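Local coordinates for protein orotidine-5-phosphate decarboxylase/orotate phosphoribosyltransferase, putative (Ompdcase-oprtase, putative) (Leishmania infantum, PDB 3QW3) that probably catalyses the decarboxylation of orotidine 5'-phosphate to UMP and CO2, as the decarboxylase part of a bifunctional UMP synthase, at residues G19-A24 / K49-F54; A45-P50 / G76-L81; L81-G86 / H106-S111. All blocks are in the same frame, centred on the assembly; numbering follows the deposited sequence.

Contact 1: G19-A24 / K49-F54; sequences GLDPRA and KPNAAF. With SO4 (sulfate ion), chain D.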
ATOM      1  N   GLY A  19     -14.783   6.096  11.302  1.00 15.67           N
ATOM      2  CA  GLY A  19     -14.361   4.968  10.475  1.00 15.92           C
ATOM      3  C   GLY A  19     -15.550   4.208   9.923  1.00 16.57           C
ATOM      4  O   GLY A  19     -16.553   4.014  10.618  1.00 16.90           O
ATOM      5  N   LEU A  20     -15.460   3.794   8.663  1.00 16.46           N
ATOM      6  CA  LEU A  20     -16.486   2.943   8.087  1.00 17.24           C
ATOM      7  C   LEU A  20     -15.845   1.601   7.778  1.00 17.84           C
ATOM      8  O   LEU A  20     -15.214   1.421   6.733  1.00 18.14           O
ATOM      9  CB  LEU A  20     -17.133   3.586   6.859  1.00 16.74           C
ATOM     10  CG  LEU A  20     -17.848   4.915   7.157  1.00 16.60           C
ATOM     11  CD1 LEU A  20     -18.308   5.573   5.869  1.00 16.57           C
ATOM     12  CD2 LEU A  20     -19.015   4.720   8.127  1.00 16.46           C
ATOM     13  N   ASP A  21     -15.993   0.692   8.738  1.00 18.68           N
ATOM     14  CA  ASP A  21     -15.323  -0.602   8.744  1.00 19.78           C
ATOM     15  C   ASP A  21     -16.386  -1.689   8.930  1.00 20.64           C
ATOM     16  O   ASP A  21     -16.491  -2.279  10.007  1.00 20.45           O
ATOM     17  CB  ASP A  21     -14.307  -0.649   9.893  1.00 19.62           C
ATOM     18  CG  ASP A  21     -13.330   0.511   9.858  1.00 20.92           C
ATOM     19  OD1 ASP A  21     -12.337   0.430   9.114  1.00 21.67           O
ATOM     20  OD2 ASP A  21     -13.546   1.509  10.584  1.00 22.24           O
ATOM     21  N   PRO A  22     -17.183  -1.952   7.879  1.00 21.91           N
ATOM     22  CA  PRO A  22     -18.366  -2.806   8.031  1.00 22.89           C
ATOM     23  C   PRO A  22     -18.029  -4.234   8.470  1.00 24.02           C
ATOM     24  O   PRO A  22     -17.070  -4.823   7.966  1.00 24.28           O
ATOM     25  CB  PRO A  22     -18.990  -2.800   6.632  1.00 23.16           C
ATOM     26  CG  PRO A  22     -17.879  -2.420   5.708  1.00 22.46           C
ATOM     27  CD  PRO A  22     -17.014  -1.485   6.491  1.00 21.88           C
ATOM     28  N   ARG A  23     -18.812  -4.762   9.410  1.00 25.19           N
ATOM     29  CA  ARG A  23     -18.669  -6.146   9.876  1.00 26.27           C
ATOM     30  C   ARG A  23     -19.599  -7.100   9.122  1.00 27.21           C
ATOM     31  O   ARG A  23     -19.496  -8.323   9.265  1.00 27.14           O
ATOM     32  CB  ARG A  23     -18.939  -6.237  11.381  1.00 26.62           C
ATOM     33  N   ALA A  24     -20.496  -6.529   8.320  1.00 28.11           N
ATOM     34  CA  ALA A  24     -21.498  -7.292   7.563  1.00 29.24           C
ATOM     35  C   ALA A  24     -20.880  -8.333   6.635  1.00 30.01           C
ATOM     36  O   ALA A  24     -19.754  -8.164   6.164  1.00 30.36           O
ATOM     37  CB  ALA A  24     -22.381  -6.354   6.777  1.00 29.07           C
ATOM     38  N   LYS A  49     -14.038   7.740   7.093  1.00 13.74           N
ATOM     39  CA  LYS A  49     -12.884   6.969   6.627  1.00 14.05           C
ATOM     40  C   LYS A  49     -13.274   5.522   6.273  1.00 14.31           C
ATOM     41  O   LYS A  49     -13.195   4.617   7.114  1.00 15.09           O
ATOM     42  CB  LYS A  49     -11.751   7.003   7.664  1.00 13.78           C
ATOM     43  CG  LYS A  49     -10.438   6.377   7.161  1.00 13.51           C
ATOM     44  CD  LYS A  49      -9.285   6.532   8.152  1.00 15.90           C
ATOM     45  CE  LYS A  49      -9.401   5.607   9.376  1.00 18.49           C
ATOM     46  NZ  LYS A  49      -9.301   4.156   9.097  1.00 17.74           N
ATOM     47  N   PRO A  50     -13.702   5.295   5.023  1.00 14.78           N
ATOM     48  CA  PRO A  50     -14.008   3.926   4.618  1.00 14.72           C
ATOM     49  C   PRO A  50     -12.756   3.059   4.499  1.00 14.86           C
ATOM     50  O   PRO A  50     -11.702   3.526   4.063  1.00 15.23           O
ATOM     51  CB  PRO A  50     -14.678   4.093   3.254  1.00 14.95           C
ATOM     52  CG  PRO A  50     -14.264   5.421   2.776  1.00 15.64           C
ATOM     53  CD  PRO A  50     -14.086   6.271   3.989  1.00 14.65           C
ATOM     54  N   ASN A  51     -12.914   1.808   4.911  1.00 15.02           N
ATOM     55  CA  ASN A  51     -11.865   0.798   4.913  1.00 15.33           C
ATOM     56  C   ASN A  51     -11.758   0.133   3.541  1.00 15.00           C
ATOM     57  O   ASN A  51     -12.597  -0.697   3.184  1.00 15.41           O
ATOM     58  CB  ASN A  51     -12.213  -0.242   5.991  1.00 15.15           C
ATOM     59  CG  ASN A  51     -11.058  -1.178   6.312  1.00 15.99           C
ATOM     60  OD1 ASN A  51     -10.758  -1.434   7.484  1.00 19.09           O
ATOM     61  ND2 ASN A  51     -10.418  -1.702   5.283  1.00 14.43           N
ATOM     62  N   ALA A  52     -10.726   0.489   2.772  1.00 14.95           N
ATOM     63  CA  ALA A  52     -10.592  -0.004   1.393  1.00 14.78           C
ATOM     64  C   ALA A  52     -10.496  -1.534   1.333  1.00 14.88           C
ATOM     65  O   ALA A  52     -11.019  -2.156   0.403  1.00 15.36           O
ATOM     66  CB  ALA A  52      -9.388   0.643   0.696  1.00 14.78           C
ATOM     67  N   ALA A  53      -9.868  -2.137   2.340  1.00 14.91           N
ATOM     68  CA  ALA A  53      -9.711  -3.603   2.372  1.00 15.02           C
ATOM     69  C   ALA A  53     -11.040  -4.322   2.593  1.00 15.96           C
ATOM     70  O   ALA A  53     -11.321  -5.354   1.971  1.00 15.73           O
ATOM     71  CB  ALA A  53      -8.708  -4.012   3.451  1.00 15.19           C
ATOM     72  N   PHE A  54     -11.859  -3.776   3.486  1.00 16.08           N
ATOM     73  CA  PHE A  54     -13.136  -4.394   3.820  1.00 17.37           C
ATOM     74  C   PHE A  54     -14.066  -4.406   2.610  1.00 17.70           C
ATOM     75  O   PHE A  54     -14.828  -5.354   2.414  1.00 18.24           O
ATOM     76  CB  PHE A  54     -13.785  -3.672   5.006  1.00 17.55           C
ATOM     77  CG  PHE A  54     -13.242  -4.084   6.358  1.00 18.44           C
ATOM     78  CD1 PHE A  54     -11.994  -4.688   6.491  1.00 18.41           C
ATOM     79  CD2 PHE A  54     -13.988  -3.849   7.507  1.00 18.60           C
ATOM     80  CE1 PHE A  54     -11.502  -5.056   7.751  1.00 18.71           C
ATOM     81  CE2 PHE A  54     -13.507  -4.206   8.769  1.00 18.68           C
ATOM     82  CZ  PHE A  54     -12.263  -4.809   8.893  1.00 18.88           C
TER
HETATM   83  S   SO4 D 257      -7.648   2.294  11.951  1.00 58.59           S
HETATM   84  O1  SO4 D 257      -6.464   1.561  11.512  1.00 58.83           O
HETATM   85  O2  SO4 D 257      -7.646   3.621  11.343  1.00 57.75           O
HETATM   86  O3  SO4 D 257      -8.851   1.569  11.549  1.00 58.77           O
HETATM   87  O4  SO4 D 257      -7.625   2.417  13.407  1.00 58.47           O
HETATM   88  O   HOH W   1     -11.444   2.643   7.889  1.00 24.78           O
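Lys49 and Asp21 form the polar side of this contact, and Phe54 the ring side. Lys49 starts extended, with CG anti to the backbone N (chi1 -172°), then bends at chi3 and chi4. The bends bring Lys49 NZ to a water, which accepts a hydrogen bond from it at 2.9 Å. The same water lies 2.7 Å from Asp21 OD1 and also close to Lys49 O. It therefore sits between an ammonium and a carboxylate whose charged atoms, Lys49 NZ and Asp21 OD1, are 4.8 Å apart. Each charge probably stabilises the other at that range. Lys49 NZ also forms a salt bridge with Asp82 on strand 80-85. On the sulfate side, Lys49 NZ donates to SO4 O2 at 2.8 Å. The sulfate probably came from the crystallisation liquor.

Asp21 crosses the side chain of Asn51 at about a right angle, with the carboxylate and amide planes perpendicular. The amide end of Asn51 lies over one face of the Phe54 ring. The backbone where Asp21 joins Pro22 runs along the ring edge, and Asp21 C comes within 3.5 Å of Phe54 CD2. Asp21 CB packs 3.8 Å from Phe54 CE2.

The backbones set this geometry. Leu20 N donates to Lys49 O at 2.9 Å in an almost straight bond (178°), though it approaches from above the carbonyl plane. Asn51 N returns a bond of 3.0 Å to Leu20 O, lying in that carbonyl's plane. Asn51 is at the N-cap position of helix 52-56.

Asp21 OD2 is hydrogen-bonded to Ser228 OG. The backbone pairing of 19-20 with 49-50 joins neighbouring parallel strands of the beta-alpha-beta unit 16-20, 27-41, 47-50 in a TIM barrel. Leu20 packs on Leu37 of helix 27-41 and Val69 of helix 60-72, while Phe54 touches Asp90 of the second subunit.

Contact 2: A45-P50 / G76-L81; sequences AAAYKP and GIPVVL. With SO4 (sulfate ion), chain D.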
ATOM      1  N   ALA A  45     -19.633  14.558  12.689  1.00 17.90           N
ATOM      2  CA  ALA A  45     -18.481  14.034  11.941  1.00 17.37           C
ATOM      3  C   ALA A  45     -17.766  15.119  11.140  1.00 17.02           C
ATOM      4  O   ALA A  45     -18.404  15.870  10.397  1.00 17.92           O
ATOM      5  CB  ALA A  45     -18.919  12.903  11.026  1.00 17.57           C
ATOM      6  N   ALA A  46     -16.446  15.190  11.301  1.00 15.73           N
ATOM      7  CA  ALA A  46     -15.596  16.047  10.471  1.00 14.83           C
ATOM      8  C   ALA A  46     -15.206  15.339   9.178  1.00 14.69           C
ATOM      9  O   ALA A  46     -14.933  15.983   8.174  1.00 14.29           O
ATOM     10  CB  ALA A  46     -14.353  16.458  11.228  1.00 15.07           C
ATOM     11  N   ALA A  47     -15.166  14.010   9.225  1.00 14.17           N
ATOM     12  CA  ALA A  47     -14.800  13.196   8.063  1.00 14.07           C
ATOM     13  C   ALA A  47     -15.307  11.779   8.246  1.00 13.83           C
ATOM     14  O   ALA A  47     -15.622  11.369   9.370  1.00 13.36           O
ATOM     15  CB  ALA A  47     -13.277  13.184   7.872  1.00 13.94           C
ATOM     16  N   TYR A  48     -15.406  11.049   7.134  1.00 13.73           N
ATOM     17  CA  TYR A  48     -15.586   9.595   7.167  1.00 13.89           C
ATOM     18  C   TYR A  48     -14.377   8.908   6.549  1.00 13.82           C
ATOM     19  O   TYR A  48     -13.760   9.440   5.618  1.00 13.52           O
ATOM     20  CB  TYR A  48     -16.876   9.169   6.462  1.00 14.38           C
ATOM     21  CG  TYR A  48     -18.094   9.514   7.284  1.00 14.84           C
ATOM     22  CD1 TYR A  48     -18.574   8.637   8.251  1.00 16.37           C
ATOM     23  CD2 TYR A  48     -18.737  10.742   7.125  1.00 17.03           C
ATOM     24  CE1 TYR A  48     -19.679   8.961   9.032  1.00 17.88           C
ATOM     25  CE2 TYR A  48     -19.842  11.073   7.897  1.00 17.26           C
ATOM     26  CZ  TYR A  48     -20.305  10.180   8.847  1.00 18.75           C
ATOM     27  OH  TYR A  48     -21.398  10.510   9.621  1.00 18.46           O
ATOM     28  N   LYS A  49     -14.038   7.740   7.093  1.00 13.74           N
ATOM     29  CA  LYS A  49     -12.884   6.969   6.627  1.00 14.05           C
ATOM     30  C   LYS A  49     -13.274   5.522   6.273  1.00 14.31           C
ATOM     31  O   LYS A  49     -13.195   4.617   7.114  1.00 15.09           O
ATOM     32  CB  LYS A  49     -11.751   7.003   7.664  1.00 13.78           C
ATOM     33  CG  LYS A  49     -10.438   6.377   7.161  1.00 13.51           C
ATOM     34  CD  LYS A  49      -9.285   6.532   8.152  1.00 15.90           C
ATOM     35  CE  LYS A  49      -9.401   5.607   9.376  1.00 18.49           C
ATOM     36  NZ  LYS A  49      -9.301   4.156   9.097  1.00 17.74           N
ATOM     37  N   PRO A  50     -13.702   5.295   5.023  1.00 14.78           N
ATOM     38  CA  PRO A  50     -14.008   3.926   4.618  1.00 14.72           C
ATOM     39  C   PRO A  50     -12.756   3.059   4.499  1.00 14.86           C
ATOM     40  O   PRO A  50     -11.702   3.526   4.063  1.00 15.23           O
ATOM     41  CB  PRO A  50     -14.678   4.093   3.254  1.00 14.95           C
ATOM     42  CG  PRO A  50     -14.264   5.421   2.776  1.00 15.64           C
ATOM     43  CD  PRO A  50     -14.086   6.271   3.989  1.00 14.65           C
ATOM     44  N   GLY A  76     -20.527  18.138   1.892  1.00 23.53           N
ATOM     45  CA  GLY A  76     -19.825  18.976   2.856  1.00 22.32           C
ATOM     46  C   GLY A  76     -18.925  18.222   3.824  1.00 21.38           C
ATOM     47  O   GLY A  76     -18.097  18.830   4.493  1.00 21.39           O
ATOM     48  N   ILE A  77     -19.088  16.902   3.907  1.00 20.25           N
ATOM     49  CA  ILE A  77     -18.240  16.089   4.784  1.00 18.80           C
ATOM     50  C   ILE A  77     -17.240  15.295   3.942  1.00 18.16           C
ATOM     51  O   ILE A  77     -17.640  14.454   3.138  1.00 18.08           O
ATOM     52  CB  ILE A  77     -19.052  15.147   5.700  1.00 19.00           C
ATOM     53  CG1 ILE A  77     -20.158  15.925   6.436  1.00 19.09           C
ATOM     54  CG2 ILE A  77     -18.113  14.454   6.707  1.00 17.89           C
ATOM     55  CD1 ILE A  77     -21.143  15.038   7.237  1.00 19.65           C
ATOM     56  N   PRO A  78     -15.936  15.566   4.130  1.00 17.28           N
ATOM     57  CA  PRO A  78     -14.926  14.913   3.294  1.00 16.90           C
ATOM     58  C   PRO A  78     -14.740  13.443   3.640  1.00 16.29           C
ATOM     59  O   PRO A  78     -14.976  13.034   4.776  1.00 16.18           O
ATOM     60  CB  PRO A  78     -13.660  15.709   3.591  1.00 17.12           C
ATOM     61  CG  PRO A  78     -13.858  16.239   4.975  1.00 17.15           C
ATOM     62  CD  PRO A  78     -15.335  16.488   5.111  1.00 17.51           C
ATOM     63  N   VAL A  79     -14.330  12.669   2.640  1.00 15.50           N
ATOM     64  CA  VAL A  79     -14.117  11.235   2.774  1.00 15.47           C
ATOM     65  C   VAL A  79     -12.635  10.944   2.575  1.00 14.92           C
ATOM     66  O   VAL A  79     -12.035  11.350   1.572  1.00 15.07           O
ATOM     67  CB  VAL A  79     -14.956  10.454   1.735  1.00 15.23           C
ATOM     68  CG1 VAL A  79     -14.631   8.965   1.764  1.00 15.69           C
ATOM     69  CG2 VAL A  79     -16.454  10.669   1.982  1.00 15.59           C
ATOM     70  N   VAL A  80     -12.055  10.243   3.543  1.00 14.35           N
ATOM     71  CA  VAL A  80     -10.682   9.775   3.450  1.00 14.31           C
ATOM     72  C   VAL A  80     -10.710   8.282   3.124  1.00 14.18           C
ATOM     73  O   VAL A  80     -11.154   7.478   3.936  1.00 14.06           O
ATOM     74  CB  VAL A  80      -9.923   9.991   4.782  1.00 14.27           C
ATOM     75  CG1 VAL A  80      -8.477   9.489   4.660  1.00 14.47           C
ATOM     76  CG2 VAL A  80      -9.964  11.468   5.197  1.00 14.33           C
ATOM     77  N   LEU A  81     -10.261   7.909   1.929  1.00 14.25           N
ATOM     78  CA  LEU A  81     -10.182   6.496   1.589  1.00 13.99           C
ATOM     79  C   LEU A  81      -8.927   5.925   2.242  1.00 13.95           C
ATOM     80  O   LEU A  81      -7.810   6.313   1.892  1.00 13.79           O
ATOM     81  CB  LEU A  81     -10.166   6.285   0.067  1.00 14.44           C
ATOM     82  CG  LEU A  81     -10.101   4.830  -0.414  1.00 14.91           C
ATOM     83  CD1 LEU A  81     -11.316   4.008   0.040  1.00 16.52           C
ATOM     84  CD2 LEU A  81      -9.952   4.772  -1.942  1.00 17.68           C
TER
HETATM   85  S   SO4 D 257      -7.648   2.294  11.951  1.00 58.59           S
HETATM   86  O1  SO4 D 257      -6.464   1.561  11.512  1.00 58.83           O
HETATM   87  O2  SO4 D 257      -7.646   3.621  11.343  1.00 57.75           O
HETATM   88  O3  SO4 D 257      -8.851   1.569  11.549  1.00 58.77           O
HETATM   89  O4  SO4 D 257      -7.625   2.417  13.407  1.00 58.47           O
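The second and third strands of the TIM barrel meet here, 47-50 beside the start of 80-85, with helices 52-56 and 60-72 in the chain between them. The backbones run the same way, 24° apart, and are bridged once, Tyr48 to Val79. Two hydrogen bonds hold the bridge. Tyr48 N donates to Pro78 O at 3.1 Å, in the carbonyl plane. Val80 N donates to Tyr48 O at 2.8 Å, nearly along the C=O axis. Lys49 CA adds a CA-H...O contact to Val80 O at 3.2 Å.

Side chains pack beside this pairing. Tyr48 has CG anti to its carbonyl carbon, and its ring lies obliquely against Ile77. The touching branch is Ile77 CG2, 3.8 Å from Tyr48 CD2. The same methyl also rests on Ala47 CA. Tyr48 OH is hydrogen-bonded to Thr41 OG1 beyond the contact. Farther along, Pro50 and Val79 cross at about a right angle. Val79 CG1, anti to its backbone N, reaches 3.5 Å from Pro50 CD. Helix 3-11 closes in from the Pro78 side, where Phe3 and Leu6 touch the proline.

At the start of the pairing, the buried Ala46 O has no hydrogen-bond partner in the model. Pro78, a residue without an N-H, faces it, with Pro78 CD 3.1 Å from Ala46 O.

Contact 3: L81-G86 / H106-S111; sequences LDAKRG and HAITAS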
ATOM      1  N   LEU A  81     -10.261   7.909   1.929  1.00 14.25           N
ATOM      2  CA  LEU A  81     -10.182   6.496   1.589  1.00 13.99           C
ATOM      3  C   LEU A  81      -8.927   5.925   2.242  1.00 13.95           C
ATOM      4  O   LEU A  81      -7.810   6.313   1.892  1.00 13.79           O
ATOM      5  CB  LEU A  81     -10.166   6.285   0.067  1.00 14.44           C
ATOM      6  CG  LEU A  81     -10.101   4.830  -0.414  1.00 14.91           C
ATOM      7  CD1 LEU A  81     -11.316   4.008   0.040  1.00 16.52           C
ATOM      8  CD2 LEU A  81      -9.952   4.772  -1.942  1.00 17.68           C
ATOM      9  N   ASP A  82      -9.113   5.021   3.202  1.00 13.58           N
ATOM     10  CA  ASP A  82      -7.966   4.424   3.896  1.00 13.72           C
ATOM     11  C   ASP A  82      -7.469   3.214   3.127  1.00 13.78           C
ATOM     12  O   ASP A  82      -7.859   2.074   3.404  1.00 14.22           O
ATOM     13  CB  ASP A  82      -8.288   4.059   5.344  1.00 13.80           C
ATOM     14  CG  ASP A  82      -7.034   3.866   6.189  1.00 15.47           C
ATOM     15  OD1 ASP A  82      -5.904   3.889   5.644  1.00 14.07           O
ATOM     16  OD2 ASP A  82      -7.173   3.692   7.415  1.00 17.98           O
ATOM     17  N   ALA A  83      -6.612   3.499   2.155  1.00 13.50           N
ATOM     18  CA  ALA A  83      -6.134   2.516   1.192  1.00 13.56           C
ATOM     19  C   ALA A  83      -4.637   2.225   1.332  1.00 14.06           C
ATOM     20  O   ALA A  83      -4.158   1.213   0.813  1.00 14.45           O
ATOM     21  CB  ALA A  83      -6.451   3.008  -0.214  1.00 13.72           C
ATOM     22  N   LYS A  84      -3.917   3.105   2.033  1.00 13.65           N
ATOM     23  CA  LYS A  84      -2.470   2.984   2.254  1.00 14.02           C
ATOM     24  C   LYS A  84      -1.733   2.509   0.990  1.00 14.16           C
ATOM     25  O   LYS A  84      -1.040   1.492   0.987  1.00 14.43           O
ATOM     26  CB  LYS A  84      -2.169   2.114   3.488  1.00 13.66           C
ATOM     27  CG  LYS A  84      -2.759   2.688   4.789  1.00 13.63           C
ATOM     28  CD  LYS A  84      -2.378   1.856   6.018  1.00 13.63           C
ATOM     29  CE  LYS A  84      -2.954   2.444   7.319  1.00 15.67           C
ATOM     30  NZ  LYS A  84      -4.444   2.314   7.416  1.00 15.63           N
ATOM     31  N   ARG A  85      -1.901   3.271  -0.086  1.00 14.46           N
ATOM     32  CA  ARG A  85      -1.305   2.928  -1.370  1.00 14.99           C
ATOM     33  C   ARG A  85       0.125   3.440  -1.481  1.00 15.86           C
ATOM     34  O   ARG A  85       0.529   4.373  -0.786  1.00 15.83           O
ATOM     35  CB  ARG A  85      -2.156   3.477  -2.523  1.00 14.96           C
ATOM     36  CG  ARG A  85      -3.607   2.978  -2.557  1.00 15.06           C
ATOM     37  CD  ARG A  85      -3.716   1.456  -2.751  1.00 14.60           C
ATOM     38  NE  ARG A  85      -5.041   1.029  -3.209  1.00 16.11           N
ATOM     39  CZ  ARG A  85      -5.850   0.191  -2.559  1.00 17.01           C
ATOM     40  NH1 ARG A  85      -5.506  -0.318  -1.380  1.00 16.27           N
ATOM     41  NH2 ARG A  85      -7.022  -0.140  -3.093  1.00 16.82           N
ATOM     42  N   GLY A  86       0.899   2.825  -2.365  1.00 16.18           N
ATOM     43  CA  GLY A  86       2.238   3.315  -2.646  1.00 17.32           C
ATOM     44  C   GLY A  86       2.820   2.533  -3.796  1.00 18.16           C
ATOM     45  O   GLY A  86       3.026   1.330  -3.689  1.00 18.16           O
ATOM     46  N   HIS A 106     -12.142  12.347  -1.181  1.00 16.18           N
ATOM     47  CA  HIS A 106     -11.471  13.645  -1.100  1.00 15.65           C
ATOM     48  C   HIS A 106     -10.016  13.531  -0.654  1.00 14.84           C
ATOM     49  O   HIS A 106      -9.245  14.490  -0.763  1.00 15.04           O
ATOM     50  CB  HIS A 106     -12.247  14.579  -0.157  1.00 15.64           C
ATOM     51  CG  HIS A 106     -13.716  14.621  -0.433  1.00 16.88           C
ATOM     52  ND1 HIS A 106     -14.309  15.624  -1.169  1.00 20.84           N
ATOM     53  CD2 HIS A 106     -14.713  13.776  -0.077  1.00 17.62           C
ATOM     54  CE1 HIS A 106     -15.608  15.398  -1.252  1.00 19.55           C
ATOM     55  NE2 HIS A 106     -15.880  14.286  -0.592  1.00 21.66           N
ATOM     56  N   ALA A 107      -9.649  12.351  -0.153  1.00 13.93           N
ATOM     57  CA  ALA A 107      -8.323  12.118   0.384  1.00 13.47           C
ATOM     58  C   ALA A 107      -8.002  10.628   0.377  1.00 12.98           C
ATOM     59  O   ALA A 107      -8.908   9.785   0.291  1.00 13.25           O
ATOM     60  CB  ALA A 107      -8.215  12.673   1.809  1.00 13.30           C
ATOM     61  N   ILE A 108      -6.716  10.317   0.489  1.00 12.87           N
ATOM     62  CA  ILE A 108      -6.252   8.928   0.546  1.00 12.79           C
ATOM     63  C   ILE A 108      -5.109   8.811   1.555  1.00 12.46           C
ATOM     64  O   ILE A 108      -4.421   9.788   1.836  1.00 12.36           O
ATOM     65  CB  ILE A 108      -5.789   8.443  -0.864  1.00 12.73           C
ATOM     66  CG1 ILE A 108      -5.749   6.907  -0.958  1.00 12.65           C
ATOM     67  CG2 ILE A 108      -4.460   9.091  -1.268  1.00 13.20           C
ATOM     68  CD1 ILE A 108      -5.446   6.389  -2.381  1.00 14.33           C
ATOM     69  N   THR A 109      -4.911   7.616   2.100  1.00 12.34           N
ATOM     70  CA  THR A 109      -3.717   7.348   2.900  1.00 12.17           C
ATOM     71  C   THR A 109      -2.662   6.670   2.027  1.00 12.24           C
ATOM     72  O   THR A 109      -2.998   5.972   1.076  1.00 11.97           O
ATOM     73  CB  THR A 109      -4.022   6.469   4.124  1.00 12.31           C
ATOM     74  OG1 THR A 109      -4.737   5.300   3.705  1.00 13.11           O
ATOM     75  CG2 THR A 109      -4.865   7.247   5.138  1.00 13.00           C
ATOM     76  N   ALA A 110      -1.394   6.890   2.352  1.00 12.14           N
ATOM     77  CA  ALA A 110      -0.296   6.404   1.508  1.00 13.26           C
ATOM     78  C   ALA A 110       0.944   6.072   2.319  1.00 13.83           C
ATOM     79  O   ALA A 110       1.206   6.708   3.344  1.00 14.63           O
ATOM     80  CB  ALA A 110       0.042   7.437   0.438  1.00 12.99           C
ATOM     81  N   SER A 111       1.697   5.078   1.850  1.00 14.21           N
ATOM     82  CA  SER A 111       2.973   4.695   2.455  1.00 14.59           C
ATOM     83  C   SER A 111       4.090   5.605   1.931  1.00 14.26           C
ATOM     84  O   SER A 111       4.101   5.944   0.749  1.00 15.03           O
ATOM     85  CB  SER A 111       3.294   3.227   2.124  1.00 15.12           C
ATOM     86  OG  SER A 111       4.661   2.932   2.389  1.00 16.37           O
TER
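Thr109 carries this contact between strands 80-85 and 107-110, neighbours in the TIM barrel joined through helix 89-102 in a beta-alpha-beta unit. Its CB lies 3.5 Å from Asp82 OD1. The CG2 branch stays beside the same oxygen. The OG1 branch takes the crowded position between backbone N and carbonyl carbon (chi1 51°), which aims it at strand 80-85. There Thr109 OG1 donates to Asp82 OD1 at 2.7 Å and accepts from Lys84 N at 2.9 Å, so the hydroxyl works in both directions.

The backbone here has a beta bulge. The register shifts by two residues between the bridges Leu81-Ile108 and Arg85-Ala110. Asp82 is the centre of an inverse gamma turn, and Lys84 has left-handed backbone angles (phi 41°, psi 57°). Regular pairing resumes where Arg85 N donates to Thr109 O and Ser111 N to Arg85 O.

Lys84 runs beside Thr109, pointing the same way, then bends at chi4. Lys84 NZ thereby forms a salt bridge to Asp82 OD1 at 2.8 Å. OD1 thus accepts from Thr109 OG1 and Lys84 NZ, both from above the carboxylate plane. These two bonds fix the rotation of the carboxylate, and the nearby lysine is likely to favour its ionised form. Lys84 NZ also bridges to Asp87 of the second subunit, and Asp82 OD2 to Lys49. This charged row is consistent with the Lys-Asp-Lys-Asp tetrad of OMP decarboxylases.

Arg85 leads off to Glu56 of the second subunit. On the way Arg85 CG touches Ile108 CD1 at 3.9 Å, crossing it at about a right angle. Arg85 NH1 turns back to Ala83 O at 3.0 Å, on a lone pair, and Ala83 CB lies against one face of the guanidinium, 3.5 Å above its plane and offset toward the rim of the group.

The three contacts join consecutive strands, 16-20, 47-50, 80-85 and 107-110, on one side of the barrel. Contacts 1 and 2 share Lys49 and Pro50, and contacts 2 and 3 share Leu81. The centres of contacts 1 and 2 are about 12 Å apart, and contact 3 lies about 13 Å from each. Strands 47-50 and 80-85 meet at one charged site: Lys49 NZ of contacts 1 and 2 forms a salt bridge with Asp82 OD2 of contact 3 at 2.8 Å. The sulfate lies about 4 Å from the Asp82 side chain, so it probably marks the pocket. Contacts 1 and 3 both reach the second subunit, consistent with an active site at the dimer interface, as in this family.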